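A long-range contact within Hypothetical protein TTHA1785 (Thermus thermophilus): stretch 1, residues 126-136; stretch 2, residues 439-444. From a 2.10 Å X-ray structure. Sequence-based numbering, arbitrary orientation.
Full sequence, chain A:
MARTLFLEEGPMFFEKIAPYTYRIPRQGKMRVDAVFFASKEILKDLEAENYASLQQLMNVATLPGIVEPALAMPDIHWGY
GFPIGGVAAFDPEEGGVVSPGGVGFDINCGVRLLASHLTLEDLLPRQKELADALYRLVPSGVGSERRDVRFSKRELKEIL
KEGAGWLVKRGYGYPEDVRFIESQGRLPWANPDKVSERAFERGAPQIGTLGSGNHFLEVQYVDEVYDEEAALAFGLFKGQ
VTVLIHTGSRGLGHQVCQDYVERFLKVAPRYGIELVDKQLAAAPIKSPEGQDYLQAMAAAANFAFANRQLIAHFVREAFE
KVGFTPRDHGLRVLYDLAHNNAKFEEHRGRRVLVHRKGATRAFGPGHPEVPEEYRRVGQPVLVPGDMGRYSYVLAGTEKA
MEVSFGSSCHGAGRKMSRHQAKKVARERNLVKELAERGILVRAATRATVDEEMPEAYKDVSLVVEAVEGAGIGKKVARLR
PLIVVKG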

# COMPACT_ATOMS: atom_id res chain seq x y z
N ARG A 126 23.78 13.33 14.76
CA ARG A 126 23.26 14.36 13.85
C ARG A 126 21.74 14.29 13.74
O ARG A 126 21.13 14.86 12.83
CB ARG A 126 23.86 14.19 12.45
CG ARG A 126 25.36 13.98 12.42
CD ARG A 126 25.87 14.21 11.02
NE ARG A 126 27.07 13.44 10.74
CZ ARG A 126 27.74 13.51 9.60
NH1 ARG A 126 28.83 12.77 9.41
NH2 ARG A 126 27.33 14.33 8.64
N GLN A 127 21.14 13.57 14.68
CA GLN A 127 19.70 13.37 14.74
C GLN A 127 18.90 14.67 14.63
O GLN A 127 17.91 14.75 13.89
CB GLN A 127 19.36 12.63 16.03
CG GLN A 127 17.91 12.38 16.24
CD GLN A 127 17.65 11.50 17.45
OE1 GLN A 127 18.25 11.68 18.51
NE2 GLN A 127 16.73 10.56 17.30
N LYS A 128 19.34 15.69 15.35
CA LYS A 128 18.66 16.97 15.34
C LYS A 128 18.81 17.65 13.98
O LYS A 128 17.83 18.06 13.39
CB LYS A 128 19.21 17.86 16.46
CG LYS A 128 18.35 19.07 16.81
CD LYS A 128 18.68 20.28 15.95
CE LYS A 128 18.02 21.54 16.51
NZ LYS A 128 18.36 21.69 17.96
N GLU A 129 20.04 17.75 13.49
CA GLU A 129 20.29 18.36 12.19
C GLU A 129 19.42 17.73 11.09
O GLU A 129 18.84 18.43 10.27
CB GLU A 129 21.76 18.22 11.79
CG GLU A 129 22.77 18.94 12.69
CD GLU A 129 22.80 18.37 14.09
OE1 GLU A 129 22.73 17.13 14.24
OE2 GLU A 129 22.90 19.16 15.05
N LEU A 130 19.35 16.40 11.09
CA LEU A 130 18.58 15.67 10.08
C LEU A 130 17.09 15.96 10.21
O LEU A 130 16.42 16.25 9.22
CB LEU A 130 18.86 14.17 10.19
CG LEU A 130 18.16 13.25 9.19
CD1 LEU A 130 18.52 13.65 7.76
CD2 LEU A 130 18.57 11.79 9.47
N ALA A 131 16.56 15.89 11.42
CA ALA A 131 15.15 16.16 11.63
C ALA A 131 14.81 17.53 11.03
O ALA A 131 13.86 17.66 10.25
CB ALA A 131 14.82 16.13 13.13
N ASP A 132 15.61 18.54 11.38
CA ASP A 132 15.40 19.90 10.87
C ASP A 132 15.52 19.96 9.35
O ASP A 132 14.76 20.67 8.70
CB ASP A 132 16.42 20.86 11.49
CG ASP A 132 16.25 21.01 12.98
OD1 ASP A 132 17.23 21.43 13.63
OD2 ASP A 132 15.16 20.71 13.51
N ALA A 133 16.48 19.24 8.80
CA ALA A 133 16.66 19.26 7.35
C ALA A 133 15.48 18.57 6.66
O ALA A 133 15.04 19.02 5.61
CB ALA A 133 17.98 18.59 6.97
N LEU A 134 14.97 17.49 7.26
CA LEU A 134 13.85 16.76 6.67
C LEU A 134 12.57 17.60 6.69
O LEU A 134 11.81 17.62 5.71
CB LEU A 134 13.61 15.43 7.42
CG LEU A 134 14.62 14.33 7.07
CD1 LEU A 134 14.45 13.14 8.00
CD2 LEU A 134 14.42 13.91 5.62
N TYR A 135 12.33 18.29 7.80
CA TYR A 135 11.15 19.14 7.94
C TYR A 135 11.20 20.32 6.97
O TYR A 135 10.18 20.80 6.52
CB TYR A 135 11.06 19.69 9.37
CG TYR A 135 9.85 20.57 9.54
CD1 TYR A 135 8.57 20.02 9.49
CD2 TYR A 135 9.98 21.95 9.65
CE1 TYR A 135 7.44 20.84 9.54
CE2 TYR A 135 8.85 22.78 9.70
CZ TYR A 135 7.58 22.21 9.64
OH TYR A 135 6.46 23.01 9.66
N ARG A 136 12.41 20.76 6.65
CA ARG A 136 12.60 21.89 5.75
C ARG A 136 12.59 21.48 4.27
O ARG A 136 12.00 22.17 3.44
CB ARG A 136 13.93 22.57 6.08
CG ARG A 136 14.14 23.92 5.42
CD ARG A 136 15.54 24.44 5.72
NE ARG A 136 16.57 23.68 5.00
CZ ARG A 136 17.57 23.01 5.59
NH1 ARG A 136 18.45 22.36 4.84
NH2 ARG A 136 17.70 23.00 6.91
N ILE A 439 12.05 9.90 20.55
CA ILE A 439 11.68 10.12 19.16
C ILE A 439 11.45 11.60 18.87
O ILE A 439 10.57 12.23 19.45
CB ILE A 439 10.39 9.33 18.81
CG1 ILE A 439 10.60 7.84 19.06
CG2 ILE A 439 10.00 9.58 17.36
CD1 ILE A 439 9.38 6.98 18.78
N LEU A 440 12.26 12.16 17.98
CA LEU A 440 12.13 13.56 17.62
C LEU A 440 10.99 13.70 16.62
O LEU A 440 10.92 12.96 15.64
CB LEU A 440 13.43 14.09 17.01
CG LEU A 440 14.71 13.91 17.84
CD1 LEU A 440 15.82 14.70 17.18
CD2 LEU A 440 14.50 14.40 19.26
N VAL A 441 10.09 14.65 16.87
CA VAL A 441 8.95 14.86 15.99
C VAL A 441 8.98 16.21 15.29
O VAL A 441 9.39 17.22 15.87
CB VAL A 441 7.61 14.71 16.75
CG1 VAL A 441 6.44 14.89 15.78
CG2 VAL A 441 7.53 13.34 17.40
N ARG A 442 8.56 16.21 14.03
CA ARG A 442 8.51 17.40 13.20
C ARG A 442 7.12 17.45 12.57
O ARG A 442 6.81 16.68 11.66
CB ARG A 442 9.57 17.33 12.10
CG ARG A 442 10.85 18.10 12.40
CD ARG A 442 11.30 17.87 13.83
NE ARG A 442 12.54 18.57 14.15
CZ ARG A 442 13.07 18.59 15.37
NH1 ARG A 442 14.21 19.24 15.60
NH2 ARG A 442 12.45 17.97 16.37
N ALA A 443 6.28 18.36 13.07
CA ALA A 443 4.92 18.51 12.57
C ALA A 443 4.66 19.94 12.12
O ALA A 443 5.26 20.88 12.63
CB ALA A 443 3.93 18.10 13.65
N ALA A 444 3.74 20.08 11.17
CA ALA A 444 3.38 21.39 10.62
C ALA A 444 2.16 21.97 11.33
O ALA A 444 1.90 21.67 12.49
CB ALA A 444 3.10 21.26 9.11

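Helix 127-136 lies along strand 440-442, their N-to-C directions only 16° apart and their axes 8.8 Å apart at closest approach. No backbone hydrogen bond joins them; the amides from Leu130 to Arg136 are satisfied within the helix by i to i+4 bonds, such as Ala131 N to Gln127 O and Tyr135 N to Ala131 O (both 3.0 Å), and side chains make most of the contact. Leu440 and Arg442 point toward the helix while Val441, between them, points away, as strand alternation dictates.

Arg442 is the centre of the contact. Its NH1 donates to Asp132 OD2 at 2.7 Å, with a nearly straight N-H...O angle of 168°, and opposite charges make this hydrogen bond a salt bridge. OD2 meets the guanidinium at its edge, near the plane, where the N-H groups point. NH2 of Arg442 donates to its neighbour's carbonyl, Val441 O (3.2 Å, 158°), which ties the group back to its own strand. Ala131 covers one guanidinium face, its CB 3.5 Å from Arg442 NE.

Apolar contacts flank the bridge. Leu440 CD1 packs against Gln127 CG at 3.3 Å, and Tyr135 CB against Arg442 CG at 3.4 Å. Farther along, Tyr135 OH reaches Ala444 CA at 3.6 Å, a van der Waals contact.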